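Long-range contacts in flagellar basal body protein (Helicobacter pylori, PDB 5NPY), which probably builds part of the flagellar hook, the flexible tubular joint that couples the rod of the bacterial basal body to the filament: residues K206-F211 with P306-E311; D210-D215 with E222-Q227; K353-S358 with Y377-S382. All coordinates share one frame; numbering follows the deposited sequence.

Interaction 1: K206-F211 with P306-E311; sequences KGVQDF and PPLLLE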
# COMPACT_ATOMS: atom_id res chain seq x y z
N LYS A 206 -3.87 -22.88 6.08
CA LYS A 206 -2.64 -23.48 6.54
C LYS A 206 -2.95 -24.40 7.72
O LYS A 206 -3.94 -24.20 8.45
CB LYS A 206 -1.60 -22.43 6.98
CG LYS A 206 -0.86 -21.70 5.87
CD LYS A 206 0.44 -22.38 5.48
CE LYS A 206 1.15 -21.58 4.38
NZ LYS A 206 1.38 -22.32 3.10
N GLY A 207 -2.11 -25.42 7.89
CA GLY A 207 -2.17 -26.18 9.10
C GLY A 207 -2.14 -25.23 10.27
O GLY A 207 -1.42 -24.22 10.26
N VAL A 208 -2.94 -25.52 11.29
CA VAL A 208 -3.06 -24.60 12.40
C VAL A 208 -1.76 -24.53 13.21
O VAL A 208 -1.55 -23.56 13.95
CB VAL A 208 -4.29 -25.02 13.23
CG1 VAL A 208 -3.95 -26.14 14.22
CG2 VAL A 208 -4.92 -23.80 13.89
N GLN A 209 -0.85 -25.51 13.05
CA GLN A 209 0.45 -25.46 13.72
C GLN A 209 1.22 -24.21 13.35
O GLN A 209 2.09 -23.78 14.12
CB GLN A 209 1.30 -26.70 13.38
CG GLN A 209 1.74 -26.78 11.91
CD GLN A 209 0.83 -27.65 11.06
OE1 GLN A 209 -0.37 -27.80 11.33
NE2 GLN A 209 1.39 -28.23 10.02
N ASP A 210 0.91 -23.61 12.19
CA ASP A 210 1.54 -22.36 11.77
C ASP A 210 1.27 -21.21 12.73
O ASP A 210 2.06 -20.26 12.80
CB ASP A 210 1.05 -21.96 10.38
CG ASP A 210 1.83 -22.64 9.26
OD1 ASP A 210 2.29 -21.90 8.36
OD2 ASP A 210 1.96 -23.89 9.28
N PHE A 211 0.13 -21.26 13.44
CA PHE A 211 -0.30 -20.22 14.37
C PHE A 211 -0.27 -20.66 15.82
O PHE A 211 0.08 -19.86 16.69
CB PHE A 211 -1.71 -19.76 14.01
CG PHE A 211 -2.18 -18.56 14.79
CD1 PHE A 211 -1.44 -17.39 14.81
CD2 PHE A 211 -3.38 -18.60 15.48
CE1 PHE A 211 -1.89 -16.28 15.52
CE2 PHE A 211 -3.82 -17.49 16.19
CZ PHE A 211 -3.08 -16.33 16.20
N PRO A 306 4.29 -30.60 13.61
CA PRO A 306 3.44 -31.51 12.82
C PRO A 306 2.02 -30.98 12.72
O PRO A 306 1.67 -29.99 13.38
CB PRO A 306 3.48 -32.80 13.64
CG PRO A 306 3.54 -32.29 15.08
CD PRO A 306 4.34 -30.99 15.04
N PRO A 307 1.18 -31.60 11.89
CA PRO A 307 -0.25 -31.28 11.93
C PRO A 307 -0.80 -31.53 13.33
O PRO A 307 -0.39 -32.47 14.01
CB PRO A 307 -0.86 -32.24 10.91
CG PRO A 307 0.28 -32.57 9.96
CD PRO A 307 1.54 -32.52 10.79
N LEU A 308 -1.71 -30.67 13.76
CA LEU A 308 -2.25 -30.73 15.10
C LEU A 308 -3.66 -31.29 15.07
O LEU A 308 -4.39 -31.14 14.08
CB LEU A 308 -2.22 -29.35 15.77
CG LEU A 308 -0.84 -28.69 15.85
CD1 LEU A 308 -0.93 -27.40 16.59
CD2 LEU A 308 0.20 -29.62 16.50
N LEU A 309 -4.05 -31.94 16.17
CA LEU A 309 -5.37 -32.52 16.31
C LEU A 309 -6.00 -32.03 17.60
O LEU A 309 -5.31 -31.61 18.53
CB LEU A 309 -5.34 -34.06 16.35
CG LEU A 309 -4.39 -34.78 15.40
CD1 LEU A 309 -4.31 -36.24 15.79
CD2 LEU A 309 -4.92 -34.64 13.98
N LEU A 310 -7.33 -32.13 17.63
CA LEU A 310 -8.11 -32.05 18.86
C LEU A 310 -8.33 -33.46 19.41
O LEU A 310 -8.38 -34.45 18.66
CB LEU A 310 -9.46 -31.37 18.61
CG LEU A 310 -9.41 -29.94 18.08
CD1 LEU A 310 -10.83 -29.43 17.84
CD2 LEU A 310 -8.66 -29.01 19.03
N GLU A 311 -8.47 -33.55 20.73
CA GLU A 311 -8.52 -34.84 21.39
C GLU A 311 -9.49 -34.78 22.56
O GLU A 311 -9.35 -33.92 23.43
CB GLU A 311 -7.13 -35.25 21.86
CG GLU A 311 -7.11 -36.39 22.85
CD GLU A 311 -5.79 -36.49 23.58
OE1 GLU A 311 -5.43 -35.52 24.30
OE2 GLU A 311 -5.10 -37.52 23.41
O HOH W 1 -2.94 -29.02 11.54
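Gln-209 lies against Pro-306, Pro-307 and Leu-308, and the contact has one tightly packed part and one side bridged by water. The tight part gathers round Gln-209 and Leu-308, whose CB points toward the short helix 209-212. Leu-308 CD1 comes to 3.7 Å from Gln-209 CA, while Leu-308 CG meets Gln-209 CB at 3.8 Å. That same Gln-209 CB already lies 3.3 Å from Pro-306 O. The glutamine CG stands between the backbone N and the carbonyl carbon (chi1 67°), and a further bend (chi2 -96°) brings Gln-209 CD to 3.4 Å from Pro-306 O. Next to this, Val-208 crosses the leucine side chain at about a right angle and sets its CG1 4.0 Å from Leu-308 CB. Both Val-208 and Leu-308 are buried, and both also form backbone hydrogen bonds with Ile-352 of strand 346-364, which therefore holds the two segments beside each other.

The looser side is that of Pro-307, an exposed residue whose CB points away. Gln-209 OE1 approaches Pro-307 CA at 3.5 Å. Here a water spans the gap, donating to Gln-209 OE1 at 2.9 Å and accepting from Leu-308 N at 3.0 Å.

No direct hydrogen bond links the two segments. The polar part of the contact thus depends on that one water, which satisfies the first amide N-H of strand 308-313, whereas the close fit comes from van der Waals contacts of Val-208, Gln-209 and Leu-308 and the Pro-306 carbonyl.

Interaction 2: D210-D215 with E222-Q227; sequences DFFLND and ERFLNQ. With 144 (tris-hydroxymethyl-methyl-ammonium), chain B.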
# COMPACT_ATOMS: atom_id res chain seq x y z
N ASP A 210 0.91 -23.61 12.19
CA ASP A 210 1.54 -22.36 11.77
C ASP A 210 1.27 -21.21 12.73
O ASP A 210 2.06 -20.26 12.80
CB ASP A 210 1.05 -21.96 10.38
CG ASP A 210 1.83 -22.64 9.26
OD1 ASP A 210 2.29 -21.90 8.36
OD2 ASP A 210 1.96 -23.89 9.28
N PHE A 211 0.13 -21.26 13.44
CA PHE A 211 -0.30 -20.22 14.37
C PHE A 211 -0.27 -20.66 15.82
O PHE A 211 0.08 -19.86 16.69
CB PHE A 211 -1.71 -19.76 14.01
CG PHE A 211 -2.18 -18.56 14.79
CD1 PHE A 211 -1.44 -17.39 14.81
CD2 PHE A 211 -3.38 -18.60 15.48
CE1 PHE A 211 -1.89 -16.28 15.52
CE2 PHE A 211 -3.82 -17.49 16.19
CZ PHE A 211 -3.08 -16.33 16.20
N PHE A 212 -0.63 -21.93 16.10
CA PHE A 212 -0.74 -22.44 17.47
C PHE A 212 0.60 -22.84 18.09
O PHE A 212 0.67 -22.96 19.31
CB PHE A 212 -1.69 -23.66 17.52
CG PHE A 212 -3.17 -23.32 17.43
CD1 PHE A 212 -3.60 -22.01 17.48
CD2 PHE A 212 -4.12 -24.32 17.29
CE1 PHE A 212 -4.97 -21.69 17.38
CE2 PHE A 212 -5.48 -24.02 17.20
CZ PHE A 212 -5.90 -22.70 17.25
N LEU A 213 1.64 -23.08 17.29
CA LEU A 213 2.97 -23.39 17.78
C LEU A 213 3.88 -22.16 17.75
O LEU A 213 3.71 -21.27 16.92
CB LEU A 213 3.62 -24.51 16.96
CG LEU A 213 2.79 -25.81 17.04
CD1 LEU A 213 3.41 -26.99 16.26
CD2 LEU A 213 2.50 -26.20 18.49
N ASN A 214 4.85 -22.13 18.67
CA ASN A 214 5.84 -21.06 18.63
C ASN A 214 7.09 -21.53 17.87
O ASN A 214 7.15 -22.66 17.37
CB ASN A 214 6.19 -20.61 20.05
CG ASN A 214 6.89 -21.69 20.87
OD1 ASN A 214 7.35 -22.71 20.35
ND2 ASN A 214 6.96 -21.46 22.17
N ASP A 215 8.09 -20.66 17.78
CA ASP A 215 9.30 -20.98 17.03
C ASP A 215 9.94 -22.30 17.46
O ASP A 215 10.52 -23.00 16.63
CB ASP A 215 10.31 -19.84 17.17
CG ASP A 215 10.29 -18.90 15.99
OD1 ASP A 215 9.22 -18.78 15.35
OD2 ASP A 215 11.34 -18.29 15.69
N GLU A 222 -2.95 -19.97 24.82
CA GLU A 222 -3.99 -18.95 24.74
C GLU A 222 -4.48 -18.72 23.31
O GLU A 222 -5.61 -18.26 23.12
CB GLU A 222 -3.48 -17.64 25.35
CG GLU A 222 -2.07 -17.25 24.96
CD GLU A 222 -0.98 -17.97 25.77
OE1 GLU A 222 -0.11 -17.28 26.34
OE2 GLU A 222 -0.94 -19.21 25.82
N ARG A 223 -3.65 -18.97 22.30
CA ARG A 223 -4.17 -18.92 20.94
C ARG A 223 -5.17 -20.05 20.71
O ARG A 223 -6.23 -19.83 20.12
CB ARG A 223 -3.05 -18.97 19.89
CG ARG A 223 -2.12 -17.76 19.89
CD ARG A 223 -1.04 -17.88 18.86
NE ARG A 223 -0.37 -16.58 18.70
CZ ARG A 223 0.65 -16.35 17.88
NH1 ARG A 223 1.10 -17.33 17.11
NH2 ARG A 223 1.20 -15.16 17.87
N PHE A 224 -4.84 -21.24 21.19
CA PHE A 224 -5.77 -22.36 21.12
C PHE A 224 -7.08 -22.04 21.84
O PHE A 224 -8.17 -22.28 21.30
CB PHE A 224 -5.07 -23.61 21.66
CG PHE A 224 -6.01 -24.72 22.07
CD1 PHE A 224 -6.64 -25.50 21.12
CD2 PHE A 224 -6.21 -25.01 23.41
CE1 PHE A 224 -7.49 -26.54 21.48
CE2 PHE A 224 -7.06 -26.04 23.80
CZ PHE A 224 -7.70 -26.81 22.83
N LEU A 225 -7.01 -21.44 23.03
CA LEU A 225 -8.24 -21.24 23.79
C LEU A 225 -9.16 -20.22 23.12
O LEU A 225 -10.39 -20.41 23.13
CB LEU A 225 -7.94 -20.81 25.23
CG LEU A 225 -7.34 -21.94 26.08
CD1 LEU A 225 -7.12 -21.49 27.52
CD2 LEU A 225 -8.19 -23.21 25.99
N ASN A 226 -8.58 -19.17 22.52
CA ASN A 226 -9.32 -18.02 22.00
C ASN A 226 -9.65 -18.12 20.51
O ASN A 226 -10.15 -17.15 19.94
CB ASN A 226 -8.55 -16.72 22.26
CG ASN A 226 -8.35 -16.43 23.75
OD1 ASN A 226 -9.02 -17.04 24.61
ND2 ASN A 226 -7.44 -15.51 24.07
N GLN A 227 -9.38 -19.26 19.87
CA GLN A 227 -9.68 -19.41 18.45
C GLN A 227 -11.16 -19.75 18.28
O GLN A 227 -11.66 -20.71 18.86
CB GLN A 227 -8.78 -20.48 17.82
CG GLN A 227 -9.02 -20.73 16.35
CD GLN A 227 -8.46 -19.64 15.51
OE1 GLN A 227 -7.67 -18.79 15.98
NE2 GLN A 227 -8.87 -19.62 14.24
C1 144 B . -9.11 -11.54 20.59
N 144 B . -8.70 -12.42 19.49
C2 144 B . -8.66 -13.80 19.96
O2 144 B . -7.49 -14.12 20.68
C3 144 B . -7.38 -12.04 19.00
O3 144 B . -7.17 -12.55 17.71
C4 144 B . -9.62 -12.38 18.34
O4 144 B . -10.79 -11.60 18.43
O HOH W 2 3.87 -18.66 15.94
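Arg-223 reaches back to Phe-211 between two short helices, 209-212 and 221-226, joined by an eight-residue loop. The polar link is one direct hydrogen bond: Arg-223 NH1 donates to Phe-211 O at 2.8 Å, nearly straight (162°), meeting a lone pair in the carbonyl plane and lying in the guanidinium plane too. A water bound to Leu-213 O adds a weak second contact to NH1.

Two CH-pi contacts and a flat guanidinium overlap make up the aromatic part. Phe-211 CG, anti to its backbone N (chi1 -172°), carries the ring to the extended arginine chain, which meets one of its faces. Arg-223 CD sits over the ring centre, 3.8 Å from the Phe-211 centroid, and the guanidinium lies over the CE1 rim, planes 11° apart. Trp-418 gives the same arginine a cation-pi partner. Phe-224 CA stands over a face of Phe-212, 4.0 Å from that ring's centroid and offset toward its rim.

Apolar packing adds Phe-212 CE2 against Phe-224 CD1 at 4.3 Å, and Gln-227 CB at the edge of the Phe-212 ring, 3.7 Å from Phe-212 CZ. Separately, Asn-226 borders the bound tris-hydroxymethyl-methyl-ammonium by close approach, its CB 3.2 Å from ligand atom O2.

Interaction 3: K353-S358 with Y377-S382; sequences KIPYYS and YYMTNS. With 144 (tris-hydroxymethyl-methyl-ammonium), chain B.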
# COMPACT_ATOMS: atom_id res chain seq x y z
N LYS A 353 -7.05 -26.90 10.27
CA LYS A 353 -6.44 -25.82 9.51
C LYS A 353 -7.12 -24.50 9.85
O LYS A 353 -8.23 -24.46 10.38
CB LYS A 353 -6.55 -26.06 7.99
CG LYS A 353 -5.75 -27.25 7.47
CD LYS A 353 -5.79 -27.33 5.96
CE LYS A 353 -5.04 -28.55 5.47
NZ LYS A 353 -5.51 -28.94 4.13
N ILE A 354 -6.43 -23.41 9.50
CA ILE A 354 -6.82 -22.05 9.85
C ILE A 354 -6.81 -21.20 8.58
O ILE A 354 -5.92 -21.34 7.74
CB ILE A 354 -5.88 -21.48 10.93
CG1 ILE A 354 -6.41 -20.15 11.50
CG2 ILE A 354 -4.43 -21.33 10.37
CD1 ILE A 354 -5.61 -19.67 12.73
N PRO A 355 -7.79 -20.31 8.40
CA PRO A 355 -7.76 -19.43 7.21
C PRO A 355 -6.55 -18.50 7.23
O PRO A 355 -6.14 -18.01 8.29
CB PRO A 355 -9.09 -18.67 7.31
CG PRO A 355 -10.00 -19.57 8.16
CD PRO A 355 -9.05 -20.23 9.16
N TYR A 356 -5.98 -18.28 6.05
CA TYR A 356 -4.61 -17.80 5.92
C TYR A 356 -4.53 -16.82 4.76
O TYR A 356 -5.35 -16.85 3.84
CB TYR A 356 -3.64 -18.98 5.70
CG TYR A 356 -2.19 -18.57 5.50
CD1 TYR A 356 -1.61 -18.54 4.24
CD2 TYR A 356 -1.40 -18.22 6.59
CE1 TYR A 356 -0.26 -18.17 4.07
CE2 TYR A 356 -0.09 -17.85 6.44
CZ TYR A 356 0.48 -17.82 5.20
OH TYR A 356 1.81 -17.46 5.10
N TYR A 357 -3.53 -15.94 4.82
CA TYR A 357 -3.12 -15.16 3.64
C TYR A 357 -1.73 -14.60 3.90
O TYR A 357 -1.22 -14.65 5.02
CB TYR A 357 -4.13 -14.05 3.31
CG TYR A 357 -3.95 -13.49 1.90
CD1 TYR A 357 -3.89 -14.35 0.80
CD2 TYR A 357 -3.80 -12.13 1.66
CE1 TYR A 357 -3.71 -13.88 -0.50
CE2 TYR A 357 -3.62 -11.62 0.37
CZ TYR A 357 -3.58 -12.52 -0.71
OH TYR A 357 -3.41 -12.09 -1.99
N SER A 358 -1.11 -14.08 2.84
CA SER A 358 0.21 -13.48 2.92
C SER A 358 0.34 -12.40 1.85
O SER A 358 -0.20 -12.54 0.75
CB SER A 358 1.33 -14.51 2.77
OG SER A 358 1.21 -15.15 1.53
N TYR A 377 -1.19 -13.76 7.59
CA TYR A 377 -2.48 -13.48 8.24
C TYR A 377 -3.12 -14.79 8.67
O TYR A 377 -3.20 -15.75 7.87
CB TYR A 377 -3.42 -12.73 7.27
CG TYR A 377 -2.84 -11.47 6.60
CD1 TYR A 377 -3.32 -10.20 6.92
CD2 TYR A 377 -1.81 -11.57 5.64
CE1 TYR A 377 -2.78 -9.04 6.32
CE2 TYR A 377 -1.30 -10.43 5.03
CZ TYR A 377 -1.78 -9.16 5.38
OH TYR A 377 -1.26 -8.01 4.79
N TYR A 378 -3.59 -14.84 9.91
CA TYR A 378 -4.26 -16.01 10.46
C TYR A 378 -5.59 -15.54 11.03
O TYR A 378 -5.61 -14.62 11.85
CB TYR A 378 -3.42 -16.68 11.54
CG TYR A 378 -1.98 -16.96 11.14
CD1 TYR A 378 -0.96 -16.07 11.46
CD2 TYR A 378 -1.64 -18.11 10.47
CE1 TYR A 378 0.37 -16.33 11.10
CE2 TYR A 378 -0.34 -18.37 10.09
CZ TYR A 378 0.66 -17.48 10.41
OH TYR A 378 1.95 -17.74 10.03
N MET A 379 -6.69 -16.16 10.60
CA MET A 379 -8.03 -15.74 11.05
C MET A 379 -8.36 -16.34 12.40
O MET A 379 -8.21 -17.55 12.61
CB MET A 379 -9.11 -16.14 10.06
CG MET A 379 -10.45 -15.45 10.35
SD MET A 379 -11.58 -15.74 8.95
CE MET A 379 -12.58 -17.06 9.59
N THR A 380 -8.87 -15.51 13.30
CA THR A 380 -9.05 -15.92 14.68
C THR A 380 -10.49 -15.84 15.15
O THR A 380 -10.84 -16.52 16.12
CB THR A 380 -8.19 -15.05 15.62
OG1 THR A 380 -8.56 -13.66 15.44
CG2 THR A 380 -6.71 -15.22 15.32
N ASN A 381 -11.31 -15.03 14.50
CA ASN A 381 -12.68 -14.81 14.92
C ASN A 381 -13.53 -14.52 13.69
O ASN A 381 -13.12 -13.74 12.83
CB ASN A 381 -12.81 -13.63 15.90
CG ASN A 381 -14.14 -13.62 16.60
OD1 ASN A 381 -14.40 -14.47 17.44
ND2 ASN A 381 -14.99 -12.69 16.23
N SER A 382 -14.70 -15.14 13.63
CA SER A 382 -15.60 -14.89 12.51
C SER A 382 -16.82 -14.11 12.99
O SER A 382 -17.22 -14.21 14.15
CB SER A 382 -16.01 -16.20 11.84
OG SER A 382 -16.96 -16.86 12.64
C1 144 B . -9.11 -11.54 20.59
N 144 B . -8.70 -12.42 19.49
C2 144 B . -8.66 -13.80 19.96
O2 144 B . -7.49 -14.12 20.68
C3 144 B . -7.38 -12.04 19.00
O3 144 B . -7.17 -12.55 17.71
C4 144 B . -9.62 -12.38 18.34
O4 144 B . -10.79 -11.60 18.43
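Tyr-356 and Tyr-378 lie side by side and point the same way, the edge of the first ring receiving CD2 of Tyr-378 in its plane. Their closest atoms, Tyr-356 CD2 and Tyr-378 CE2, are 3.7 Å apart, and the planes differ by 54°, so the pair is oblique. Ile-354 CG2 sits at the edge of the Tyr-378 ring, while the Phe-211 ring packs on Tyr-378 from outside the two segments. The Tyr-377 ring, on the other side of the sheet, has Tyr-357 O in its plane, 3.2 Å from Tyr-377 CD2; Tyr-377 CG stands beside its own backbone N (chi1 -51°), close to the carbonyl that this N-H binds.

Tyr-357 and Tyr-377 form a hydrogen-bonded antiparallel pair, with Tyr-377 N to Tyr-357 O at 2.7 Å and Tyr-357 N to Tyr-377 O at 3.1 Å. Tyr-356 and Tyr-378 form the adjoining non-hydrogen-bonded pair. Farther along, Met-379 N donates to Pro-355 O at 3.0 Å. Proline has no N-H to return the bond, and Met-379 O accepts one from Gln-227 NE2 instead. Pro-355 CB also packs on Met-379 CB at 3.7 Å.

The axes of 353-358 and 377-381 run at 149°, consistent with a twisted antiparallel hairpin. In a classic beta bulge Thr-380 and Asn-381 both face Thr-397, and Thr-380 OG1 donates to ligand O3 at 2.9 Å; both residues thus contribute to the tris-hydroxymethyl-methyl-ammonium pocket, with Asn-226, Arg-393, Thr-397, Glu-399 and Ile-420.

How the interactions relate
From the N terminus, residues 206-211 open interaction 1, and their last two residues already belong to interaction 2. Interaction 2 closes first, across the six residues between 215 and 222, and so nests inside the longer loop that interaction 1 closes at 306-311. Interaction 3 follows in series as a hairpin contact within 353-382, crossing neither. The three nevertheless meet in space: Leu-308 and Leu-310 pack on Phe-212, Leu-213 and Phe-224, joining interactions 1 and 2, while a backbone bond between Lys-206 and Ile-354 joins interactions 1 and 3. Together they tie the short helices to the sheet containing strands 204-207, 308-313, 346-364 and 370-381, with interactions 2 and 3 both bordering the bound ligand.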